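Local coordinates for protein lactaldehyde dehydrogenase (Escherichia coli, PDB 2IMP) that oxidises L-lactaldehyde irreversibly to L-lactate with NAD(+), and also acts on glycolaldehyde, as a homotetrameric aldehyde dehydrogenase in the breakdown of fucose and rhamnose, at residues E67-L72 with Y114-A119; P58-L63 with P165-G170; Q339-A344 with Y363-T368. One frame throughout, in Å; residues are numbered along the deposited sequence.

Contact 1: E67-L72 with Y114-A119; sequences ERASWL and YMAEWA. With SO4 (sulfate ion), chain C.
Ala69 meets Ala116 and Ala119 methyl to methyl, and this trio, with Leu72 beside it, makes up the contact. CB of Ala69 points straight at the opposing segment and comes to rest between two other methyls, 3.9 Å from CB of Ala116 and 3.9 Å from CB of Ala119. The same CB sits 3.3 Å from the carbonyl O of Ala116, an oxygen that accepts the backbone bond of Ala119 N in the type I turn closing the segment; its approach to the methyl is plain packing. One helical turn further on, Leu72 flanks the group. Its CG stands anti to the carbonyl carbon (chi1 -72°), which, with CD1 extended beyond CG (chi2 176°), brings CD1 alongside Ala116, 4.1 Å from CA of that residue, while its CB faces the methyl of Ala116. Side chains this small are consistent with the close approach of the backbones, CA of Ala69 and CA of Ala116 being 4.5 Å apart. Polar groups turn elsewhere. Ser70, on the far side of its helix, gives a 2.8 Å hydrogen bond from OG to O3 of a sulfate ion, probably from the crystallisation liquor, and Glu117 forms salt bridges with Arg73 and Arg121 of a second subunit. Segments 67-72 and 114-119 thus illustrate a contact made largely by small residues: no hydrogen bond crosses between them, and cohesion here rests on apolar fit at short range.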
loop_
_atom_site.group_PDB
_atom_site.type_symbol
_atom_site.label_atom_id
_atom_site.label_comp_id
_atom_site.label_asym_id
_atom_site.label_seq_id
_atom_site.Cartn_x
_atom_site.Cartn_y
_atom_site.Cartn_z
ATOM N N GLU A 67 13.980 10.338 -15.635
ATOM C CA GLU A 67 14.587 11.484 -16.298
ATOM C C GLU A 67 14.150 12.814 -15.658
ATOM O O GLU A 67 14.925 13.767 -15.608
ATOM C CB GLU A 67 14.291 11.468 -17.802
ATOM C CG GLU A 67 15.196 10.498 -18.560
ATOM C CD GLU A 67 14.862 10.377 -20.040
ATOM O OE1 GLU A 67 14.683 11.419 -20.707
ATOM O OE2 GLU A 67 14.796 9.230 -20.537
ATOM N N ARG A 68 12.914 12.866 -15.170
ATOM C CA ARG A 68 12.469 14.068 -14.487
ATOM C C ARG A 68 13.228 14.185 -13.150
ATOM O O ARG A 68 13.621 15.272 -12.725
ATOM C CB ARG A 68 10.950 14.037 -14.262
ATOM C CG ARG A 68 10.147 14.028 -15.573
ATOM C CD ARG A 68 8.666 14.269 -15.342
ATOM N NE ARG A 68 8.046 13.227 -14.530
ATOM C CZ ARG A 68 7.319 12.225 -15.014
ATOM N NH1 ARG A 68 7.112 12.121 -16.318
ATOM N NH2 ARG A 68 6.791 11.331 -14.189
ATOM N N ALA A 69 13.451 13.034 -12.519
ATOM C CA ALA A 69 14.210 12.995 -11.283
ATOM C C ALA A 69 15.643 13.524 -11.517
ATOM O O ALA A 69 16.193 14.273 -10.705
ATOM C CB ALA A 69 14.265 11.571 -10.750
ATOM N N SER A 70 16.227 13.112 -12.638
ATOM C CA SER A 70 17.562 13.562 -12.996
ATOM C C SER A 70 17.616 15.108 -13.071
ATOM O O SER A 70 18.557 15.734 -12.591
ATOM C CB SER A 70 17.974 12.949 -14.337
ATOM O OG SER A 70 19.313 13.278 -14.650
ATOM N N TRP A 71 16.585 15.699 -13.669
ATOM C CA TRP A 71 16.499 17.149 -13.749
ATOM C C TRP A 71 16.423 17.792 -12.349
ATOM O O TRP A 71 17.079 18.803 -12.080
ATOM C CB TRP A 71 15.278 17.575 -14.577
ATOM C CG TRP A 71 15.516 17.502 -16.057
ATOM C CD1 TRP A 71 14.887 16.690 -16.959
ATOM C CD2 TRP A 71 16.471 18.264 -16.804
ATOM N NE1 TRP A 71 15.392 16.901 -18.221
ATOM C CE2 TRP A 71 16.364 17.860 -18.153
ATOM C CE3 TRP A 71 17.406 19.249 -16.458
ATOM C CZ2 TRP A 71 17.163 18.410 -19.160
ATOM C CZ3 TRP A 71 18.200 19.794 -17.461
ATOM C CH2 TRP A 71 18.072 19.373 -18.796
ATOM N N LEU A 72 15.622 17.183 -11.475
ATOM C CA LEU A 72 15.493 17.671 -10.108
ATOM C C LEU A 72 16.830 17.607 -9.349
ATOM O O LEU A 72 17.179 18.524 -8.616
ATOM C CB LEU A 72 14.427 16.873 -9.349
ATOM C CG LEU A 72 12.961 17.101 -9.728
ATOM C CD1 LEU A 72 12.078 16.149 -8.922
ATOM C CD2 LEU A 72 12.573 18.551 -9.445
ATOM N N TYR A 114 15.252 13.930 -2.041
ATOM C CA TYR A 114 14.322 12.964 -1.468
ATOM C C TYR A 114 13.101 12.753 -2.387
ATOM O O TYR A 114 12.736 11.618 -2.701
ATOM C CB TYR A 114 13.856 13.425 -0.078
ATOM C CG TYR A 114 12.624 12.701 0.424
ATOM C CD1 TYR A 114 12.696 11.395 0.912
ATOM C CD2 TYR A 114 11.372 13.302 0.339
ATOM C CE1 TYR A 114 11.535 10.704 1.295
ATOM C CE2 TYR A 114 10.216 12.627 0.710
ATOM C CZ TYR A 114 10.300 11.333 1.183
ATOM O OH TYR A 114 9.139 10.677 1.506
ATOM N N MET A 115 12.494 13.855 -2.821
ATOM C CA MET A 115 11.348 13.773 -3.721
ATOM C C MET A 115 11.681 13.106 -5.074
ATOM O O MET A 115 10.892 12.317 -5.595
ATOM C CB MET A 115 10.764 15.166 -3.961
ATOM C CG MET A 115 9.885 15.667 -2.819
ATOM S SD MET A 115 8.375 14.672 -2.624
ATOM C CE MET A 115 7.869 15.129 -0.990
ATOM N N ALA A 116 12.855 13.416 -5.622
ATOM C CA ALA A 116 13.268 12.816 -6.886
ATOM C C ALA A 116 13.310 11.271 -6.808
ATOM O O ALA A 116 13.145 10.580 -7.809
ATOM C CB ALA A 116 14.646 13.353 -7.304
ATOM N N GLU A 117 13.524 10.767 -5.597
ATOM C CA GLU A 117 13.590 9.333 -5.355
ATOM C C GLU A 117 12.239 8.605 -5.542
ATOM O O GLU A 117 12.194 7.378 -5.580
ATOM C CB GLU A 117 14.130 9.064 -3.942
ATOM C CG GLU A 117 15.465 9.738 -3.677
ATOM C CD GLU A 117 15.960 9.543 -2.259
ATOM O OE1 GLU A 117 15.131 9.386 -1.337
ATOM O OE2 GLU A 117 17.189 9.566 -2.059
ATOM N N TRP A 118 11.156 9.372 -5.642
ATOM C CA TRP A 118 9.835 8.783 -5.857
ATOM C C TRP A 118 9.601 8.319 -7.307
ATOM O O TRP A 118 8.665 7.570 -7.580
ATOM C CB TRP A 118 8.724 9.775 -5.469
ATOM C CG TRP A 118 8.447 9.826 -3.989
ATOM C CD1 TRP A 118 8.591 10.907 -3.165
ATOM C CD2 TRP A 118 8.011 8.739 -3.154
ATOM N NE1 TRP A 118 8.279 10.559 -1.869
ATOM C CE2 TRP A 118 7.921 9.236 -1.834
ATOM C CE3 TRP A 118 7.693 7.395 -3.396
ATOM C CZ2 TRP A 118 7.524 8.437 -0.753
ATOM C CZ3 TRP A 118 7.296 6.593 -2.314
ATOM C CH2 TRP A 118 7.216 7.122 -1.011
ATOM N N ALA A 119 10.476 8.760 -8.211
ATOM C CA ALA A 119 10.367 8.450 -9.637
ATOM C C ALA A 119 9.867 7.029 -10.007
ATOM O O ALA A 119 8.859 6.885 -10.696
ATOM C CB ALA A 119 11.706 8.719 -10.333
HETATM S S SO4 C . 21.013 11.201 -12.203
HETATM O O1 SO4 C . 21.082 12.229 -11.147
HETATM O O2 SO4 C . 19.631 10.689 -12.303
HETATM O O3 SO4 C . 21.412 11.791 -13.495
HETATM O O4 SO4 C . 21.925 10.091 -11.866
#

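Contact 2: P58-L63 with P165-G170; sequences PEWEAL and PALLTG
Trp60 lays its indole over the side chain of Leu167, the two crossing at about a right angle, with CZ2 3.8 Å from CG of Leu167. With CG of Trp60 anti to the backbone N (chi1 -179°), the ring extends across to the end of helix 155-168, where its edge meets the backbone C and O of Leu167. There NE1 donates to Leu167 O at 3.0 Å. The bond is bent, 138° at the hydrogen, yet it reaches a lone pair in the carbonyl plane; the oxygen lies 26° out of the indole plane. Gly170 N is a second donor to this oxygen, so two N-H groups grip it. Further along the ring edge, CD1 lies 3.6 Å from Gly170 C. Gly170 has positive phi in a Schellman motif, where a side chain would jam against the preceding carbonyl and press on CG of Glu61. CB of Glu61 packs 3.5 Å from Gly170 O, while its carboxylate is bonded by Gln57 NE2 and Ala142 N. Gln57 NE2 also bonds Gly170 O. Helix 43-62 is thereby docked on the C-terminal end of helix 155-168, with helix 65-81 packing against Leu167 through Leu72, Val201 touching both Trp60 and Leu167, and strand 134-149 alongside Glu61.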
loop_
_atom_site.group_PDB
_atom_site.type_symbol
_atom_site.label_atom_id
_atom_site.label_comp_id
_atom_site.label_asym_id
_atom_site.label_seq_id
_atom_site.Cartn_x
_atom_site.Cartn_y
_atom_site.Cartn_z
ATOM N N PRO A 58 2.781 18.149 -21.891
ATOM C CA PRO A 58 2.712 16.843 -22.565
ATOM C C PRO A 58 4.105 16.186 -22.742
ATOM O O PRO A 58 4.293 15.018 -22.400
ATOM C CB PRO A 58 2.059 17.181 -23.903
ATOM C CG PRO A 58 1.136 18.312 -23.533
ATOM C CD PRO A 58 2.011 19.164 -22.635
ATOM N N GLU A 59 5.053 16.945 -23.288
ATOM C CA GLU A 59 6.415 16.453 -23.476
ATOM C C GLU A 59 7.100 16.082 -22.140
ATOM O O GLU A 59 7.839 15.099 -22.060
ATOM C CB GLU A 59 7.284 17.510 -24.154
ATOM C CG GLU A 59 7.169 17.623 -25.653
ATOM C CD GLU A 59 8.134 18.672 -26.202
ATOM O OE1 GLU A 59 7.917 19.880 -25.942
ATOM O OE2 GLU A 59 9.116 18.286 -26.877
ATOM N N TRP A 60 6.860 16.903 -21.120
ATOM C CA TRP A 60 7.435 16.666 -19.803
ATOM C C TRP A 60 6.870 15.375 -19.178
ATOM O O TRP A 60 7.624 14.512 -18.730
ATOM C CB TRP A 60 7.187 17.887 -18.899
ATOM C CG TRP A 60 7.762 17.782 -17.496
ATOM C CD1 TRP A 60 7.062 17.634 -16.330
ATOM C CD2 TRP A 60 9.148 17.817 -17.132
ATOM N NE1 TRP A 60 7.928 17.573 -15.262
ATOM C CE2 TRP A 60 9.208 17.679 -15.720
ATOM C CE3 TRP A 60 10.340 17.943 -17.850
ATOM C CZ2 TRP A 60 10.426 17.673 -15.023
ATOM C CZ3 TRP A 60 11.555 17.937 -17.149
ATOM C CH2 TRP A 60 11.580 17.799 -15.749
ATOM N N GLU A 61 5.546 15.240 -19.173
ATOM C CA GLU A 61 4.959 14.022 -18.635
ATOM C C GLU A 61 5.374 12.774 -19.449
ATOM O O GLU A 61 5.510 11.683 -18.900
ATOM C CB GLU A 61 3.422 14.111 -18.574
ATOM C CG GLU A 61 2.784 12.829 -18.018
ATOM C CD GLU A 61 1.310 12.971 -17.619
ATOM O OE1 GLU A 61 0.629 13.912 -18.093
ATOM O OE2 GLU A 61 0.830 12.114 -16.831
ATOM N N ALA A 62 5.594 12.961 -20.748
ATOM C CA ALA A 62 6.006 11.859 -21.611
ATOM C C ALA A 62 7.415 11.329 -21.272
ATOM O O ALA A 62 7.765 10.193 -21.600
ATOM C CB ALA A 62 5.940 12.288 -23.074
ATOM N N LEU A 63 8.218 12.170 -20.629
ATOM C CA LEU A 63 9.548 11.746 -20.212
ATOM C C LEU A 63 9.491 10.658 -19.117
ATOM O O LEU A 63 8.667 10.739 -18.203
ATOM C CB LEU A 63 10.340 12.931 -19.659
ATOM C CG LEU A 63 10.842 14.001 -20.634
ATOM C CD1 LEU A 63 11.559 15.090 -19.852
ATOM C CD2 LEU A 63 11.779 13.371 -21.653
ATOM N N PRO A 165 7.593 17.776 -5.921
ATOM C CA PRO A 165 6.595 16.714 -6.121
ATOM C C PRO A 165 5.870 16.953 -7.469
ATOM O O PRO A 165 5.595 16.018 -8.217
ATOM C CB PRO A 165 5.633 16.897 -4.946
ATOM C CG PRO A 165 6.421 17.707 -3.946
ATOM C CD PRO A 165 7.229 18.633 -4.782
ATOM N N ALA A 166 5.568 18.219 -7.751
ATOM C CA ALA A 166 4.890 18.575 -8.993
ATOM C C ALA A 166 5.638 18.092 -10.247
ATOM O O ALA A 166 5.073 17.378 -11.083
ATOM C CB ALA A 166 4.676 20.090 -9.064
ATOM N N LEU A 167 6.907 18.480 -10.362
ATOM C CA LEU A 167 7.714 18.071 -11.510
ATOM C C LEU A 167 7.963 16.555 -11.606
ATOM O O LEU A 167 7.871 15.968 -12.687
ATOM C CB LEU A 167 9.061 18.793 -11.503
ATOM C CG LEU A 167 9.125 20.053 -12.368
ATOM C CD1 LEU A 167 8.030 21.023 -11.951
ATOM C CD2 LEU A 167 10.505 20.691 -12.234
ATOM N N LEU A 168 8.287 15.946 -10.471
ATOM C CA LEU A 168 8.543 14.514 -10.430
ATOM C C LEU A 168 7.405 13.685 -11.060
ATOM O O LEU A 168 7.653 12.776 -11.841
ATOM C CB LEU A 168 8.766 14.069 -8.978
ATOM C CG LEU A 168 9.305 12.649 -8.717
ATOM C CD1 LEU A 168 8.224 11.604 -9.008
ATOM C CD2 LEU A 168 10.550 12.404 -9.576
ATOM N N THR A 169 6.167 14.041 -10.718
ATOM C CA THR A 169 4.986 13.347 -11.212
ATOM C C THR A 169 4.514 13.736 -12.637
ATOM O O THR A 169 3.466 13.278 -13.102
ATOM C CB THR A 169 3.810 13.525 -10.220
ATOM O OG1 THR A 169 3.617 14.919 -9.941
ATOM C CG2 THR A 169 4.108 12.794 -8.908
ATOM N N GLY A 170 5.285 14.583 -13.314
ATOM C CA GLY A 170 4.927 14.964 -14.670
ATOM C C GLY A 170 4.133 16.245 -14.871
ATOM O O GLY A 170 3.662 16.507 -15.978
#

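Contact 3: Q339-A344 with Y363-T368; sequences QKVARA and YYYPPT
Val341 receives the phenol end of Tyr365, and segments 339-344 and 363-368 meet chiefly through this pair. Along the helix, Lys340, just before, takes no part; its NZ bonds Glu383 O. Val341 follows, pointing directly at the loop. CG1 stands anti to the backbone N (chi1 175°) and CG2 beside it, which turns the fork of the valine to the tyrosine oxygen: OH of Tyr365 rests against it, 3.3 Å from CG2 and 3.5 Å from CG1. The two side chains arrive from opposite directions, and CG2 approaches CZ of Tyr365 obliquely at 3.9 Å. CG1 also makes a loose contact with CG2 of Thr368, at 4.5 Å. The helix continues beyond Ala344. On the loop side, CD of Pro366 lies 3.6 Å above one face of the Tyr365 ring, and Thr368 OG1 donates to Pro366 O at 2.8 Å, tilted 35° from the carbonyl plane. Replacing Tyr365 with an alanine would probably leave the methyls of Val341, and Leu334 and Val337 on the same helix, without the ring they pack on, opening a gap under the helix. This is a helix packed on the loop that leads into strand 368-371, in the catalytic domain of an aldehyde dehydrogenase, where that strand pairs antiparallel with 350-353 and parallel with 388-394.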
loop_
_atom_site.group_PDB
_atom_site.type_symbol
_atom_site.label_atom_id
_atom_site.label_comp_id
_atom_site.label_asym_id
_atom_site.label_seq_id
_atom_site.Cartn_x
_atom_site.Cartn_y
_atom_site.Cartn_z
ATOM N N GLN A 339 -0.717 45.331 19.378
ATOM C CA GLN A 339 -2.143 45.371 19.641
ATOM C C GLN A 339 -2.671 44.117 20.354
ATOM O O GLN A 339 -3.488 44.213 21.269
ATOM C CB GLN A 339 -2.902 45.573 18.331
ATOM C CG GLN A 339 -2.474 46.814 17.566
ATOM C CD GLN A 339 -3.295 47.043 16.312
ATOM O OE1 GLN A 339 -3.351 46.189 15.425
ATOM N NE2 GLN A 339 -3.937 48.202 16.232
ATOM N N LYS A 340 -2.200 42.952 19.926
ATOM C CA LYS A 340 -2.632 41.717 20.555
ATOM C C LYS A 340 -2.099 41.563 21.988
ATOM O O LYS A 340 -2.817 41.109 22.876
ATOM C CB LYS A 340 -2.234 40.518 19.693
ATOM C CG LYS A 340 -3.019 40.466 18.390
ATOM C CD LYS A 340 -2.716 39.225 17.578
ATOM C CE LYS A 340 -3.553 39.203 16.306
ATOM N NZ LYS A 340 -3.263 38.005 15.473
ATOM N N VAL A 341 -0.844 41.946 22.202
ATOM C CA VAL A 341 -0.283 41.881 23.543
ATOM C C VAL A 341 -1.017 42.865 24.474
ATOM O O VAL A 341 -1.394 42.520 25.593
ATOM C CB VAL A 341 1.229 42.213 23.550
ATOM C CG1 VAL A 341 1.744 42.258 24.980
ATOM C CG2 VAL A 341 1.993 41.164 22.754
ATOM N N ALA A 342 -1.223 44.083 23.979
ATOM C CA ALA A 342 -1.941 45.096 24.738
ATOM C C ALA A 342 -3.359 44.611 25.114
ATOM O O ALA A 342 -3.760 44.665 26.278
ATOM C CB ALA A 342 -2.021 46.388 23.936
ATOM N N ARG A 343 -4.102 44.137 24.116
ATOM C CA ARG A 343 -5.428 43.606 24.376
ATOM C C ARG A 343 -5.377 42.531 25.469
ATOM O O ARG A 343 -6.145 42.562 26.430
ATOM C CB ARG A 343 -6.025 42.986 23.112
ATOM C CG ARG A 343 -6.862 43.928 22.269
ATOM C CD ARG A 343 -7.588 43.147 21.185
ATOM N NE ARG A 343 -8.514 43.973 20.415
ATOM C CZ ARG A 343 -9.295 43.505 19.445
ATOM N NH1 ARG A 343 -9.262 42.217 19.128
ATOM N NH2 ARG A 343 -10.109 44.323 18.792
ATOM N N ALA A 344 -4.456 41.586 25.299
ATOM C CA ALA A 344 -4.284 40.527 26.275
ATOM C C ALA A 344 -4.135 41.091 27.699
ATOM O O ALA A 344 -4.809 40.650 28.629
ATOM C CB ALA A 344 -3.066 39.682 25.916
ATOM N N TYR A 363 11.879 46.168 12.371
ATOM C CA TYR A 363 10.686 45.810 13.126
ATOM C C TYR A 363 10.941 44.779 14.234
ATOM O O TYR A 363 10.652 43.594 14.074
ATOM C CB TYR A 363 9.610 45.283 12.175
ATOM C CG TYR A 363 9.574 46.033 10.870
ATOM C CD1 TYR A 363 10.243 45.545 9.746
ATOM C CD2 TYR A 363 8.939 47.266 10.774
ATOM C CE1 TYR A 363 10.285 46.271 8.564
ATOM C CE2 TYR A 363 8.978 48.003 9.597
ATOM C CZ TYR A 363 9.653 47.502 8.497
ATOM O OH TYR A 363 9.721 48.243 7.340
ATOM N N TYR A 364 11.472 45.246 15.358
ATOM C CA TYR A 364 11.772 44.349 16.458
ATOM C C TYR A 364 10.765 44.325 17.616
ATOM O O TYR A 364 10.250 45.361 18.039
ATOM C CB TYR A 364 13.154 44.664 17.033
ATOM C CG TYR A 364 14.267 44.572 16.026
ATOM C CD1 TYR A 364 14.581 45.652 15.202
ATOM C CD2 TYR A 364 14.999 43.394 15.881
ATOM C CE1 TYR A 364 15.594 45.559 14.256
ATOM C CE2 TYR A 364 16.012 43.291 14.941
ATOM C CZ TYR A 364 16.306 44.371 14.134
ATOM O OH TYR A 364 17.314 44.260 13.208
ATOM N N TYR A 365 10.491 43.120 18.097
ATOM C CA TYR A 365 9.618 42.922 19.239
ATOM C C TYR A 365 10.279 41.955 20.235
ATOM O O TYR A 365 10.646 40.840 19.873
ATOM C CB TYR A 365 8.253 42.374 18.821
ATOM C CG TYR A 365 7.211 42.568 19.900
ATOM C CD1 TYR A 365 6.600 43.808 20.088
ATOM C CD2 TYR A 365 6.891 41.537 20.785
ATOM C CE1 TYR A 365 5.702 44.019 21.132
ATOM C CE2 TYR A 365 5.995 41.738 21.834
ATOM C CZ TYR A 365 5.409 42.985 22.002
ATOM O OH TYR A 365 4.556 43.205 23.055
ATOM N N PRO A 366 10.435 42.378 21.492
ATOM C CA PRO A 366 11.066 41.544 22.517
ATOM C C PRO A 366 10.339 40.239 22.892
ATOM O O PRO A 366 9.108 40.174 22.890
ATOM C CB PRO A 366 11.173 42.495 23.702
ATOM C CG PRO A 366 9.911 43.286 23.577
ATOM C CD PRO A 366 9.881 43.606 22.091
ATOM N N PRO A 367 11.109 39.186 23.206
ATOM C CA PRO A 367 10.498 37.918 23.588
ATOM C C PRO A 367 9.529 38.250 24.740
ATOM O O PRO A 367 9.930 38.811 25.761
ATOM C CB PRO A 367 11.693 37.090 24.044
ATOM C CG PRO A 367 12.770 37.557 23.126
ATOM C CD PRO A 367 12.576 39.059 23.137
ATOM N N THR A 368 8.263 37.912 24.557
ATOM C CA THR A 368 7.266 38.219 25.563
ATOM C C THR A 368 6.592 37.003 26.207
ATOM O O THR A 368 6.132 36.093 25.522
ATOM C CB THR A 368 6.185 39.131 24.964
ATOM O OG1 THR A 368 6.802 40.330 24.479
ATOM C CG2 THR A 368 5.132 39.479 26.002
#

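In the fold
Contacts 1 and 2 form one neighbourhood, their centres 10 Å apart, with contact 1 nested in the chain loop that contact 2 closes. Arg68 joins them: its NE lies 2.8 Å from Leu168 O, a probable hydrogen bond, so helix 65-81 is tied to the end of helix 155-168. Contact 3 lies across the centre of the chain, about 44 and 46 Å from the other two between centres, with nearest atoms about 30 Å away. None is in the active site; the nearest approaches to binding residues are those of Leu72 to Arg161, which binds lactate (about 11 Å between side chains), and of Val341 to Arg336, which binds NAD(+) (about 9 Å between side chains).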